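Local structure of inorganic polyphosphate/ATP-glucomannokinase (Arthrobacter sp., 1WOQ) at residues P83-H88 with V164-L169; G89-A94 with T104-L109; G128-R133 with A244-E249; V144-L149 with A156-G161. The protein phosphorylates glucose and probably mannose, taking the phosphoryl group from inorganic polyphosphate or from ATP. All blocks are in the same frame, centred on the assembly; numbering follows the deposited sequence.

In the fold
From the N terminus, P83-H88 opens interaction 1 and G89-A94 follows at once, so strands 86-87 and 90-91 lie side by side. Interaction 2 closes first, on the start of helix 106-114. G128-R133 in helix 123-134 then opens interaction 3, and interaction 4 opens and closes within the hairpin 143-149/153-159. V164-L169 now closes interaction 1 beside the sugar, enclosing both interactions 2 and 4. Interaction 3 closes last, at A244-E249, so it crosses interaction 1 and encloses interaction 4. Interaction 4 touches interactions 1 and 3, through V164 to F157 and through G128 to A156; interaction 2 touches interaction 1, I85 N with S93 OG, but lies about 23 Å, centre to centre, from interactions 3 and 4.

Interaction 1 of 4, residues P83-H88 with V164-L169; sequences PGIIQH and VPNAEL. With BGC (beta-D-glucopyranose), chain C.
I85 sets its two branches against two different residues of V164-L169. Its CG2, anti to the backbone N, meets the amide of N166, with I85 CG2 3.8 Å from N166 CG. The other branch leans on the aliphatic part of E168, I85 CG1 approaching E168 CG to 3.8 Å. I85 CD1 stays near the same carbon, 4.1 Å from E168 CG. The N166 side chain points at P83-H88 and lies next to the backbone of I86, while its own backbone N is held by D125 OD2. E168 leaves I85 at CG and bends at chi2 (-74°), which places CD on the sugar side. There the carboxylate spans two neighbouring hydroxyls of glucose: O2 of BGC donates to E168 OE1 at 2.6 Å, and O3 of BGC donates to E168 OE2, also at 2.6 Å. This is the glucose site of a ROK-family kinase, in the cleft between the two lobes of an actin-like ATPase fold; P83-H88 follows strand 78-82 of one lobe and V164-L169 belongs to the other. The sugar is bound further by N96, D123, H171 and E180. An alanine in place of E168 would probably leave O2 and O3 of the glucose without these two acceptors and open a gap beside I85 CG1. From the opposite segment G84 N comes to 3.2 Å of BGC O3, the hydroxyl that E168 OE2 accepts from. P83 CB lies 3.8 Å from BGC O6, at the other end of the sugar.

Interaction 2 of 4, residues G89-A94 with T104-L109; sequences GVVHSA and TDIDAL
G89 and D107 meet where the contact is tightest. D107 CG lies 3.4 Å from G89 CA, so near that a beta carbon on G89 would run into D107 as it stands; the positive phi of G89 (72°) separately favours glycine. D107 N donates to G89 O at 3.3 Å, nearly straight and on a lone pair in the carbonyl plane. The G89 carbonyl thus faces the first turn of helix 106-114, whose partial positive charge would tend to polarise it. D105 is the N-cap of that helix: its CG stands anti to the backbone N (chi1 -172°), and its OD1 accepts from A108 N at 3.0 Å, met from above the carboxylate plane. Next to this cap, V91 N donates to T104 O at 2.9 Å, and V91 CG2 touches I106 CG2 at 3.9 Å, two methyls meeting on the buried side. The side of V90 is looser. V90 and D105 form a single backbone bridge, but the V90 side chain is partly exposed; its nearest approach is V90 CG1 to T104 O at 3.7 Å, and CG2 skirts D105. Beyond it, exposed H92 folds back on its own segment, H92 ND1 donating to V90 O at 3.0 Å from well above the carbonyl plane. In the wider fold, I106 packs on F82 of strand 78-82 and on V120 of strand 118-122; D107 OD1 binds V120 N, which fastens the start of helix 106-114 to the outermost of those parallel strands, while V91 rests on F82 and on I86 of strand 86-87.

Interaction 3 of 4, residues G128-R133 with A244-E249; sequences GLAEAR and AVLRNE
E131 reaches out from its helix and presents its carboxylate to two successive backbone N-H groups, those of V245 and L246. V245 N donates to E131 OE1 at 3.0 Å, on the syn side but 30° out of the carboxylate plane. L246 N donates to E131 OE2 at 2.8 Å and uses the syn lone pair, so each oxygen takes one N-H from this loop, which holds the carboxylate against rotation. The side chain gets there by bending: CG stands beside the backbone N, and chi2 (-57°) folds CD back from an extended course. E131 is buried, and its OE1 is also bound by A136 N, so three N-H groups surround a charge that they would probably stabilise. Helix 123-134 leads from strand 118-122 of one five-stranded sheet to strand 143-149 of the other, in an actin-like fold of two lobes, each built on one of these sheets. A244-E249 leaves the outermost strand 241-243 of the second sheet and runs on to helix 250-262, so the glutamate ties the helix that connects the two sheets to the loop at the end of a strand. Apolar groups line the carboxylate. A244 CB lies beside it, 3.6 Å from E131 CD. L246 points at the helix and divides its two methyls: L246 CD1 comes to 3.4 Å of E131 OE2, while L246 CD2 packs on A130 CB at 4.0 Å. L246 also touches V253 of helix 250-262, and both E131 and A244 rest on I219 of strand 217-221.

Interaction 4 of 4, residues V144-L149 with A156-G161; sequences VLVITL and AFIFDG
The beta hairpin of strands 143-149 and 153-159 carries this contact, within the five-stranded mixed sheet of the second lobe of the actin-like fold. V144 and I158 form one hydrogen-bonded antiparallel pair, V144 N donating to I158 O at 2.8 Å and I158 N to V144 O at 3.0 Å. V146 and A156 form the next, and between them L145 and F157 make the non-hydrogen-bonded pair. The hydrogen-bonded pairs send their side chains to one face, where V144 CB meets I158 CB at 4.0 Å and V146 CB meets A156 CB at 3.9 Å. G128 and A132 of helix 123-134 cover this side, and small A156 lets G128 come close. On the other face L145 and F157 lie side by side and point the same way, towards helix 195-213, where L145 touches V209 and the F157 ring meets F213 edge-to-face. In F157, chi1 (-162°) sets CG anti to the backbone N, beside L145, and chi2 (120°) turns a ring face to it. L145 CD2 sits over that face in a CH-pi contact, 3.8 Å from the F157 ring centroid and 19° off the normal. An alanine in place of F157 would probably leave the L145 methyl and the F213 ring without their aromatic partner and open a gap on this face. The ring atom nearest that methyl is F157 CD1, 3.6 Å from L145 CD2.

Interaction 1 of 4, residues P83-H88 with V164-L169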
loop_
_atom_site.group_PDB
_atom_site.type_symbol
_atom_site.label_atom_id
_atom_site.label_comp_id
_atom_site.label_asym_id
_atom_site.label_seq_id
_atom_site.Cartn_x
_atom_site.Cartn_y
_atom_site.Cartn_z
ATOM N N PRO A 83 -3.655 -5.549 -3.143
ATOM C CA PRO A 83 -2.820 -6.281 -2.191
ATOM C C PRO A 83 -2.226 -7.591 -2.700
ATOM O O PRO A 83 -2.509 -8.654 -2.160
ATOM C CB PRO A 83 -3.766 -6.493 -1.015
ATOM C CG PRO A 83 -5.061 -6.755 -1.708
ATOM C CD PRO A 83 -5.085 -5.694 -2.804
ATOM N N GLY A 84 -1.395 -7.505 -3.731
ATOM C CA GLY A 84 -0.765 -8.699 -4.266
ATOM C C GLY A 84 0.304 -8.366 -5.290
ATOM O O GLY A 84 0.500 -7.202 -5.638
ATOM N N ILE A 85 1.007 -9.388 -5.767
ATOM C CA ILE A 85 2.043 -9.199 -6.774
ATOM C C ILE A 85 1.367 -8.796 -8.084
ATOM O O ILE A 85 0.420 -9.453 -8.526
ATOM C CB ILE A 85 2.831 -10.509 -7.019
ATOM C CG1 ILE A 85 3.557 -10.932 -5.740
ATOM C CG2 ILE A 85 3.820 -10.320 -8.162
ATOM C CD1 ILE A 85 4.168 -12.335 -5.821
ATOM N N ILE A 86 1.845 -7.716 -8.696
ATOM C CA ILE A 86 1.292 -7.247 -9.964
ATOM C C ILE A 86 2.389 -7.229 -11.029
ATOM O O ILE A 86 3.379 -6.507 -10.899
ATOM C CB ILE A 86 0.718 -5.812 -9.851
ATOM C CG1 ILE A 86 -0.378 -5.752 -8.778
ATOM C CG2 ILE A 86 0.178 -5.360 -11.211
ATOM C CD1 ILE A 86 -1.584 -6.637 -9.040
ATOM N N GLN A 87 2.212 -8.031 -12.075
ATOM C CA GLN A 87 3.181 -8.091 -13.169
ATOM C C GLN A 87 2.444 -7.864 -14.487
ATOM O O GLN A 87 1.555 -8.635 -14.854
ATOM C CB GLN A 87 3.882 -9.454 -13.197
ATOM C CG GLN A 87 4.659 -9.796 -11.920
ATOM C CD GLN A 87 5.417 -11.121 -12.022
ATOM O OE1 GLN A 87 6.004 -11.590 -11.048
ATOM N NE2 GLN A 87 5.410 -11.721 -13.207
ATOM N N HIS A 88 2.815 -6.801 -15.190
ATOM C CA HIS A 88 2.181 -6.467 -16.460
ATOM C C HIS A 88 0.661 -6.462 -16.318
ATOM O O HIS A 88 -0.053 -7.035 -17.147
ATOM C CB HIS A 88 2.601 -7.464 -17.544
ATOM C CG HIS A 88 4.056 -7.401 -17.888
ATOM N ND1 HIS A 88 4.941 -8.409 -17.573
ATOM C CD2 HIS A 88 4.785 -6.435 -18.496
ATOM C CE1 HIS A 88 6.155 -8.066 -17.971
ATOM N NE2 HIS A 88 6.087 -6.872 -18.532
ATOM N N VAL A 164 11.873 -0.947 -6.199
ATOM C CA VAL A 164 12.282 -2.279 -6.636
ATOM C C VAL A 164 10.923 -2.947 -6.401
ATOM O O VAL A 164 10.572 -3.291 -5.273
ATOM C CB VAL A 164 13.355 -2.875 -5.702
ATOM C CG1 VAL A 164 13.656 -4.309 -6.101
ATOM C CG2 VAL A 164 14.631 -2.031 -5.784
ATOM N N PRO A 165 10.141 -3.140 -7.471
ATOM C CA PRO A 165 8.808 -3.734 -7.370
ATOM C C PRO A 165 8.556 -5.125 -6.821
ATOM O O PRO A 165 9.389 -6.028 -6.913
ATOM C CB PRO A 165 8.268 -3.593 -8.791
ATOM C CG PRO A 165 9.490 -3.818 -9.613
ATOM C CD PRO A 165 10.541 -3.001 -8.884
ATOM N N ASN A 166 7.368 -5.248 -6.239
ATOM C CA ASN A 166 6.841 -6.497 -5.716
ATOM C C ASN A 166 7.581 -7.260 -4.624
ATOM O O ASN A 166 7.554 -8.489 -4.611
ATOM C CB ASN A 166 6.566 -7.434 -6.899
ATOM C CG ASN A 166 5.473 -6.906 -7.822
ATOM O OD1 ASN A 166 5.654 -6.808 -9.043
ATOM N ND2 ASN A 166 4.330 -6.569 -7.240
ATOM N N ALA A 167 8.232 -6.561 -3.699
ATOM C CA ALA A 167 8.893 -7.285 -2.611
ATOM C C ALA A 167 7.756 -7.758 -1.701
ATOM O O ALA A 167 6.887 -6.965 -1.333
ATOM C CB ALA A 167 9.839 -6.363 -1.841
ATOM N N GLU A 168 7.747 -9.042 -1.351
ATOM C CA GLU A 168 6.693 -9.590 -0.493
ATOM C C GLU A 168 7.252 -10.050 0.849
ATOM O O GLU A 168 7.081 -11.203 1.240
ATOM C CB GLU A 168 5.998 -10.763 -1.200
ATOM C CG GLU A 168 5.040 -10.348 -2.319
ATOM C CD GLU A 168 3.741 -9.750 -1.790
ATOM O OE1 GLU A 168 3.310 -10.148 -0.687
ATOM O OE2 GLU A 168 3.140 -8.903 -2.489
ATOM N N LEU A 169 7.910 -9.134 1.554
ATOM C CA LEU A 169 8.521 -9.432 2.846
ATOM C C LEU A 169 7.537 -9.804 3.945
ATOM O O LEU A 169 7.941 -10.281 5.007
ATOM C CB LEU A 169 9.389 -8.251 3.294
ATOM C CG LEU A 169 10.871 -8.268 2.895
ATOM C CD1 LEU A 169 11.089 -9.022 1.600
ATOM C CD2 LEU A 169 11.382 -6.840 2.798
HETATM C C2 BGC C . 0.132 -9.288 0.418
HETATM C C3 BGC C . 0.883 -8.060 -0.114
HETATM C C4 BGC C . 0.259 -6.776 0.453
HETATM C C5 BGC C . 0.206 -6.861 1.986
HETATM C C6 BGC C . -0.470 -5.671 2.639
HETATM C C1 BGC C . 0.121 -9.243 1.949
HETATM O O1 BGC C . -0.584 -10.320 2.461
HETATM O O2 BGC C . 0.768 -10.474 -0.028
HETATM O O3 BGC C . 0.837 -8.036 -1.533
HETATM O O4 BGC C . 1.035 -5.648 0.062
HETATM O O5 BGC C . -0.521 -8.042 2.390
HETATM O O6 BGC C . -1.759 -5.441 2.090
#

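Interaction 2 of 4, residues G89-A94 with T104-L109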
loop_
_atom_site.group_PDB
_atom_site.type_symbol
_atom_site.label_atom_id
_atom_site.label_comp_id
_atom_site.label_asym_id
_atom_site.label_seq_id
_atom_site.Cartn_x
_atom_site.Cartn_y
_atom_site.Cartn_z
ATOM N N GLY A 89 0.184 -5.831 -15.248
ATOM C CA GLY A 89 -1.245 -5.722 -14.996
ATOM C C GLY A 89 -1.978 -6.978 -14.560
ATOM O O GLY A 89 -3.206 -6.971 -14.460
ATOM N N VAL A 90 -1.241 -8.049 -14.285
ATOM C CA VAL A 90 -1.852 -9.307 -13.876
ATOM C C VAL A 90 -1.555 -9.633 -12.416
ATOM O O VAL A 90 -0.432 -9.456 -11.945
ATOM C CB VAL A 90 -1.362 -10.463 -14.781
ATOM C CG1 VAL A 90 -1.972 -11.786 -14.331
ATOM C CG2 VAL A 90 -1.747 -10.172 -16.229
ATOM N N VAL A 91 -2.570 -10.102 -11.698
ATOM C CA VAL A 91 -2.417 -10.446 -10.283
ATOM C C VAL A 91 -1.767 -11.821 -10.122
ATOM O O VAL A 91 -2.261 -12.814 -10.659
ATOM C CB VAL A 91 -3.789 -10.442 -9.568
ATOM C CG1 VAL A 91 -3.635 -10.912 -8.125
ATOM C CG2 VAL A 91 -4.389 -9.034 -9.605
ATOM N N HIS A 92 -0.662 -11.879 -9.378
ATOM C CA HIS A 92 0.034 -13.145 -9.176
ATOM C C HIS A 92 0.013 -13.685 -7.746
ATOM O O HIS A 92 0.639 -14.706 -7.453
ATOM C CB HIS A 92 1.479 -13.047 -9.680
ATOM C CG HIS A 92 1.596 -13.051 -11.173
ATOM N ND1 HIS A 92 1.261 -11.964 -11.950
ATOM C CD2 HIS A 92 1.968 -14.027 -12.035
ATOM C CE1 HIS A 92 1.421 -12.269 -13.225
ATOM N NE2 HIS A 92 1.849 -13.515 -13.305
ATOM N N SER A 93 -0.699 -13.003 -6.856
ATOM C CA SER A 93 -0.838 -13.470 -5.480
ATOM C C SER A 93 -2.114 -12.866 -4.916
ATOM O O SER A 93 -2.524 -11.780 -5.323
ATOM C CB SER A 93 0.374 -13.072 -4.621
ATOM O OG SER A 93 0.397 -11.683 -4.345
ATOM N N ALA A 94 -2.750 -13.578 -3.993
ATOM C CA ALA A 94 -3.992 -13.107 -3.386
ATOM C C ALA A 94 -4.053 -13.636 -1.963
ATOM O O ALA A 94 -4.996 -14.329 -1.585
ATOM C CB ALA A 94 -5.192 -13.612 -4.190
ATOM N N THR A 104 -5.681 -12.928 -12.809
ATOM C CA THR A 104 -6.641 -11.990 -13.375
ATOM C C THR A 104 -5.924 -10.757 -13.917
ATOM O O THR A 104 -5.083 -10.170 -13.233
ATOM C CB THR A 104 -7.668 -11.529 -12.314
ATOM O OG1 THR A 104 -8.535 -12.618 -11.983
ATOM C CG2 THR A 104 -8.501 -10.358 -12.838
ATOM N N ASP A 105 -6.236 -10.378 -15.153
ATOM C CA ASP A 105 -5.639 -9.185 -15.743
ATOM C C ASP A 105 -6.471 -8.042 -15.171
ATOM O O ASP A 105 -7.492 -7.654 -15.749
ATOM C CB ASP A 105 -5.771 -9.204 -17.267
ATOM C CG ASP A 105 -4.990 -8.087 -17.939
ATOM O OD1 ASP A 105 -4.802 -7.012 -17.317
ATOM O OD2 ASP A 105 -4.572 -8.276 -19.102
ATOM N N ILE A 106 -6.048 -7.520 -14.026
ATOM C CA ILE A 106 -6.781 -6.446 -13.371
ATOM C C ILE A 106 -6.740 -5.125 -14.144
ATOM O O ILE A 106 -7.699 -4.351 -14.103
ATOM C CB ILE A 106 -6.301 -6.271 -11.895
ATOM C CG1 ILE A 106 -7.193 -5.260 -11.169
ATOM C CG2 ILE A 106 -4.831 -5.877 -11.853
ATOM C CD1 ILE A 106 -6.968 -5.228 -9.652
ATOM N N ASP A 107 -5.652 -4.865 -14.867
ATOM C CA ASP A 107 -5.572 -3.638 -15.658
ATOM C C ASP A 107 -6.665 -3.660 -16.719
ATOM O O ASP A 107 -7.381 -2.675 -16.902
ATOM C CB ASP A 107 -4.203 -3.508 -16.337
ATOM C CG ASP A 107 -3.154 -2.910 -15.422
ATOM O OD1 ASP A 107 -3.382 -2.885 -14.194
ATOM O OD2 ASP A 107 -2.100 -2.471 -15.929
ATOM N N ALA A 108 -6.794 -4.793 -17.408
ATOM C CA ALA A 108 -7.808 -4.942 -18.453
ATOM C C ALA A 108 -9.204 -4.871 -17.843
ATOM O O ALA A 108 -10.087 -4.191 -18.363
ATOM C CB ALA A 108 -7.623 -6.275 -19.177
ATOM N N LEU A 109 -9.394 -5.589 -16.742
ATOM C CA LEU A 109 -10.676 -5.616 -16.043
ATOM C C LEU A 109 -11.173 -4.214 -15.700
ATOM O O LEU A 109 -12.315 -3.853 -15.998
ATOM C CB LEU A 109 -10.547 -6.414 -14.744
ATOM C CG LEU A 109 -11.772 -6.418 -13.819
ATOM C CD1 LEU A 109 -12.821 -7.363 -14.384
ATOM C CD2 LEU A 109 -11.369 -6.850 -12.413
#

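Interaction 3 of 4, residues G128-R133 with A244-E249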
loop_
_atom_site.group_PDB
_atom_site.type_symbol
_atom_site.label_atom_id
_atom_site.label_comp_id
_atom_site.label_asym_id
_atom_site.label_seq_id
_atom_site.Cartn_x
_atom_site.Cartn_y
_atom_site.Cartn_z
ATOM N N GLY A 128 5.138 2.956 -0.689
ATOM C CA GLY A 128 6.569 3.218 -0.746
ATOM C C GLY A 128 6.911 4.370 -1.675
ATOM O O GLY A 128 7.734 5.230 -1.335
ATOM N N LEU A 129 6.285 4.404 -2.848
ATOM C CA LEU A 129 6.534 5.485 -3.802
ATOM C C LEU A 129 6.196 6.817 -3.144
ATOM O O LEU A 129 6.939 7.798 -3.264
ATOM C CB LEU A 129 5.672 5.318 -5.058
ATOM C CG LEU A 129 6.008 4.198 -6.041
ATOM C CD1 LEU A 129 4.917 4.102 -7.107
ATOM C CD2 LEU A 129 7.359 4.474 -6.679
ATOM N N ALA A 130 5.064 6.847 -2.447
ATOM C CA ALA A 130 4.623 8.056 -1.769
ATOM C C ALA A 130 5.600 8.485 -0.672
ATOM O O ALA A 130 5.932 9.660 -0.572
ATOM C CB ALA A 130 3.232 7.850 -1.185
ATOM N N GLU A 131 6.056 7.539 0.149
ATOM C CA GLU A 131 6.997 7.869 1.219
ATOM C C GLU A 131 8.339 8.321 0.665
ATOM O O GLU A 131 8.993 9.192 1.238
ATOM C CB GLU A 131 7.221 6.669 2.151
ATOM C CG GLU A 131 6.056 6.344 3.064
ATOM C CD GLU A 131 5.640 7.520 3.935
ATOM O OE1 GLU A 131 6.501 8.081 4.646
ATOM O OE2 GLU A 131 4.447 7.879 3.911
ATOM N N ALA A 132 8.753 7.721 -0.445
ATOM C CA ALA A 132 10.027 8.062 -1.067
ATOM C C ALA A 132 10.020 9.471 -1.655
ATOM O O ALA A 132 11.015 10.203 -1.575
ATOM C CB ALA A 132 10.356 7.048 -2.161
ATOM N N ARG A 133 8.887 9.851 -2.235
ATOM C CA ARG A 133 8.745 11.153 -2.879
ATOM C C ARG A 133 8.264 12.295 -1.991
ATOM O O ARG A 133 8.772 13.416 -2.093
ATOM C CB ARG A 133 7.808 11.014 -4.085
ATOM C CG ARG A 133 7.282 12.324 -4.657
ATOM C CD ARG A 133 8.377 13.187 -5.257
ATOM N NE ARG A 133 7.838 14.465 -5.719
ATOM C CZ ARG A 133 8.546 15.394 -6.352
ATOM N NH1 ARG A 133 7.964 16.524 -6.731
ATOM N NH2 ARG A 133 9.832 15.195 -6.608
ATOM N N ALA A 244 5.409 6.104 9.019
ATOM C CA ALA A 244 5.211 6.725 7.715
ATOM C C ALA A 244 4.538 8.090 7.853
ATOM O O ALA A 244 3.743 8.311 8.771
ATOM C CB ALA A 244 4.356 5.815 6.835
ATOM N N VAL A 245 4.864 8.997 6.934
ATOM C CA VAL A 245 4.291 10.341 6.920
ATOM C C VAL A 245 2.855 10.255 6.404
ATOM O O VAL A 245 1.939 10.859 6.968
ATOM C CB VAL A 245 5.116 11.281 6.015
ATOM C CG1 VAL A 245 4.395 12.608 5.826
ATOM C CG2 VAL A 245 6.494 11.512 6.637
ATOM N N LEU A 246 2.666 9.510 5.318
ATOM C CA LEU A 246 1.334 9.321 4.759
ATOM C C LEU A 246 0.818 7.988 5.288
ATOM O O LEU A 246 1.569 7.017 5.393
ATOM C CB LEU A 246 1.377 9.292 3.226
ATOM C CG LEU A 246 1.790 10.571 2.490
ATOM C CD1 LEU A 246 3.308 10.703 2.473
ATOM C CD2 LEU A 246 1.256 10.522 1.068
ATOM N N ARG A 247 -0.460 7.938 5.639
ATOM C CA ARG A 247 -1.036 6.702 6.150
ATOM C C ARG A 247 -2.350 6.417 5.441
ATOM O O ARG A 247 -2.440 5.501 4.621
ATOM C CB ARG A 247 -1.255 6.802 7.666
ATOM C CG ARG A 247 -1.774 5.521 8.311
ATOM C CD ARG A 247 -1.668 5.576 9.832
ATOM N NE ARG A 247 -2.468 6.649 10.418
ATOM C CZ ARG A 247 -3.798 6.667 10.444
ATOM N NH1 ARG A 247 -4.491 5.666 9.920
ATOM N NH2 ARG A 247 -4.437 7.689 10.997
ATOM N N ASN A 248 -3.367 7.214 5.742
ATOM C CA ASN A 248 -4.666 7.018 5.121
ATOM C C ASN A 248 -4.635 7.295 3.621
ATOM O O ASN A 248 -5.428 6.733 2.875
ATOM C CB ASN A 248 -5.716 7.916 5.781
ATOM C CG ASN A 248 -5.872 7.639 7.264
ATOM O OD1 ASN A 248 -4.968 7.907 8.055
ATOM N ND2 ASN A 248 -7.023 7.098 7.647
ATOM N N GLU A 249 -3.714 8.146 3.177
ATOM C CA GLU A 249 -3.639 8.499 1.759
ATOM C C GLU A 249 -2.411 7.986 1.010
ATOM O O GLU A 249 -2.227 8.300 -0.162
ATOM C CB GLU A 249 -3.721 10.024 1.612
ATOM C CG GLU A 249 -4.846 10.652 2.431
ATOM C CD GLU A 249 -4.973 12.153 2.223
ATOM O OE1 GLU A 249 -3.933 12.832 2.079
ATOM O OE2 GLU A 249 -6.117 12.656 2.219
#

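Interaction 4 of 4, residues V144-L149 with A156-G161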
loop_
_atom_site.group_PDB
_atom_site.type_symbol
_atom_site.label_atom_id
_atom_site.label_comp_id
_atom_site.label_asym_id
_atom_site.label_seq_id
_atom_site.Cartn_x
_atom_site.Cartn_y
_atom_site.Cartn_z
ATOM N N VAL A 144 15.832 1.529 1.536
ATOM C CA VAL A 144 14.807 2.016 2.452
ATOM C C VAL A 144 13.642 1.040 2.355
ATOM O O VAL A 144 13.099 0.825 1.276
ATOM C CB VAL A 144 14.328 3.436 2.059
ATOM C CG1 VAL A 144 13.149 3.854 2.929
ATOM C CG2 VAL A 144 15.481 4.429 2.226
ATOM N N LEU A 145 13.256 0.445 3.475
ATOM C CA LEU A 145 12.161 -0.517 3.444
ATOM C C LEU A 145 10.934 -0.003 4.172
ATOM O O LEU A 145 10.982 0.292 5.363
ATOM C CB LEU A 145 12.617 -1.853 4.049
ATOM C CG LEU A 145 13.858 -2.470 3.391
ATOM C CD1 LEU A 145 14.240 -3.758 4.115
ATOM C CD2 LEU A 145 13.581 -2.742 1.920
ATOM N N VAL A 146 9.834 0.117 3.436
ATOM C CA VAL A 146 8.577 0.582 4.005
ATOM C C VAL A 146 7.753 -0.663 4.317
ATOM O O VAL A 146 7.345 -1.391 3.414
ATOM C CB VAL A 146 7.816 1.475 3.002
ATOM C CG1 VAL A 146 6.585 2.080 3.669
ATOM C CG2 VAL A 146 8.735 2.579 2.498
ATOM N N ILE A 147 7.544 -0.917 5.603
ATOM C CA ILE A 147 6.792 -2.085 6.045
ATOM C C ILE A 147 5.426 -1.626 6.538
ATOM O O ILE A 147 5.343 -0.817 7.459
ATOM C CB ILE A 147 7.524 -2.795 7.208
ATOM C CG1 ILE A 147 8.937 -3.201 6.771
ATOM C CG2 ILE A 147 6.720 -3.996 7.680
ATOM C CD1 ILE A 147 8.986 -4.191 5.608
ATOM N N THR A 148 4.359 -2.137 5.927
ATOM C CA THR A 148 3.015 -1.756 6.344
ATOM C C THR A 148 2.376 -2.843 7.207
ATOM O O THR A 148 2.432 -4.033 6.882
ATOM C CB THR A 148 2.108 -1.459 5.122
ATOM O OG1 THR A 148 1.922 -2.650 4.348
ATOM C CG2 THR A 148 2.748 -0.396 4.244
ATOM N N LEU A 149 1.775 -2.425 8.316
ATOM C CA LEU A 149 1.130 -3.351 9.240
ATOM C C LEU A 149 -0.386 -3.168 9.217
ATOM O O LEU A 149 -0.897 -2.126 9.610
ATOM C CB LEU A 149 1.663 -3.117 10.657
ATOM C CG LEU A 149 3.187 -3.190 10.813
ATOM C CD1 LEU A 149 3.582 -2.758 12.215
ATOM C CD2 LEU A 149 3.668 -4.610 10.531
ATOM N N ALA A 156 7.506 -2.299 0.715
ATOM C CA ALA A 156 7.928 -1.590 -0.481
ATOM C C ALA A 156 9.448 -1.521 -0.369
ATOM O O ALA A 156 9.980 -1.012 0.622
ATOM C CB ALA A 156 7.347 -0.179 -0.510
ATOM N N PHE A 157 10.137 -2.050 -1.370
ATOM C CA PHE A 157 11.595 -2.044 -1.384
ATOM C C PHE A 157 12.037 -0.847 -2.223
ATOM O O PHE A 157 11.838 -0.819 -3.438
ATOM C CB PHE A 157 12.112 -3.354 -1.994
ATOM C CG PHE A 157 13.558 -3.651 -1.680
ATOM C CD1 PHE A 157 13.903 -4.812 -0.992
ATOM C CD2 PHE A 157 14.569 -2.781 -2.080
ATOM C CE1 PHE A 157 15.242 -5.105 -0.707
ATOM C CE2 PHE A 157 15.907 -3.059 -1.801
ATOM C CZ PHE A 157 16.246 -4.224 -1.114
ATOM N N ILE A 158 12.618 0.148 -1.561
ATOM C CA ILE A 158 13.088 1.356 -2.229
ATOM C C ILE A 158 14.619 1.372 -2.211
ATOM O O ILE A 158 15.227 1.083 -1.184
ATOM C CB ILE A 158 12.586 2.634 -1.499
ATOM C CG1 ILE A 158 11.061 2.602 -1.348
ATOM C CG2 ILE A 158 13.012 3.883 -2.270
ATOM C CD1 ILE A 158 10.303 2.560 -2.663
ATOM N N PHE A 159 15.233 1.684 -3.349
ATOM C CA PHE A 159 16.690 1.772 -3.423
ATOM C C PHE A 159 17.067 3.033 -4.188
ATOM O O PHE A 159 16.708 3.191 -5.358
ATOM C CB PHE A 159 17.302 0.556 -4.119
ATOM C CG PHE A 159 18.805 0.545 -4.075
ATOM C CD1 PHE A 159 19.473 0.366 -2.869
ATOM C CD2 PHE A 159 19.553 0.774 -5.227
ATOM C CE1 PHE A 159 20.864 0.417 -2.801
ATOM C CE2 PHE A 159 20.948 0.827 -5.172
ATOM C CZ PHE A 159 21.602 0.649 -3.956
ATOM N N ASP A 160 17.796 3.923 -3.525
ATOM C CA ASP A 160 18.198 5.189 -4.128
ATOM C C ASP A 160 16.963 5.939 -4.621
ATOM O O ASP A 160 16.977 6.562 -5.688
ATOM C CB ASP A 160 19.176 4.960 -5.289
ATOM C CG ASP A 160 20.590 4.662 -4.817
ATOM O OD1 ASP A 160 20.881 4.859 -3.619
ATOM O OD2 ASP A 160 21.420 4.241 -5.653
ATOM N N GLY A 161 15.892 5.860 -3.839
ATOM C CA GLY A 161 14.656 6.545 -4.180
ATOM C C GLY A 161 13.820 5.906 -5.274
ATOM O O GLY A 161 12.772 6.442 -5.647
#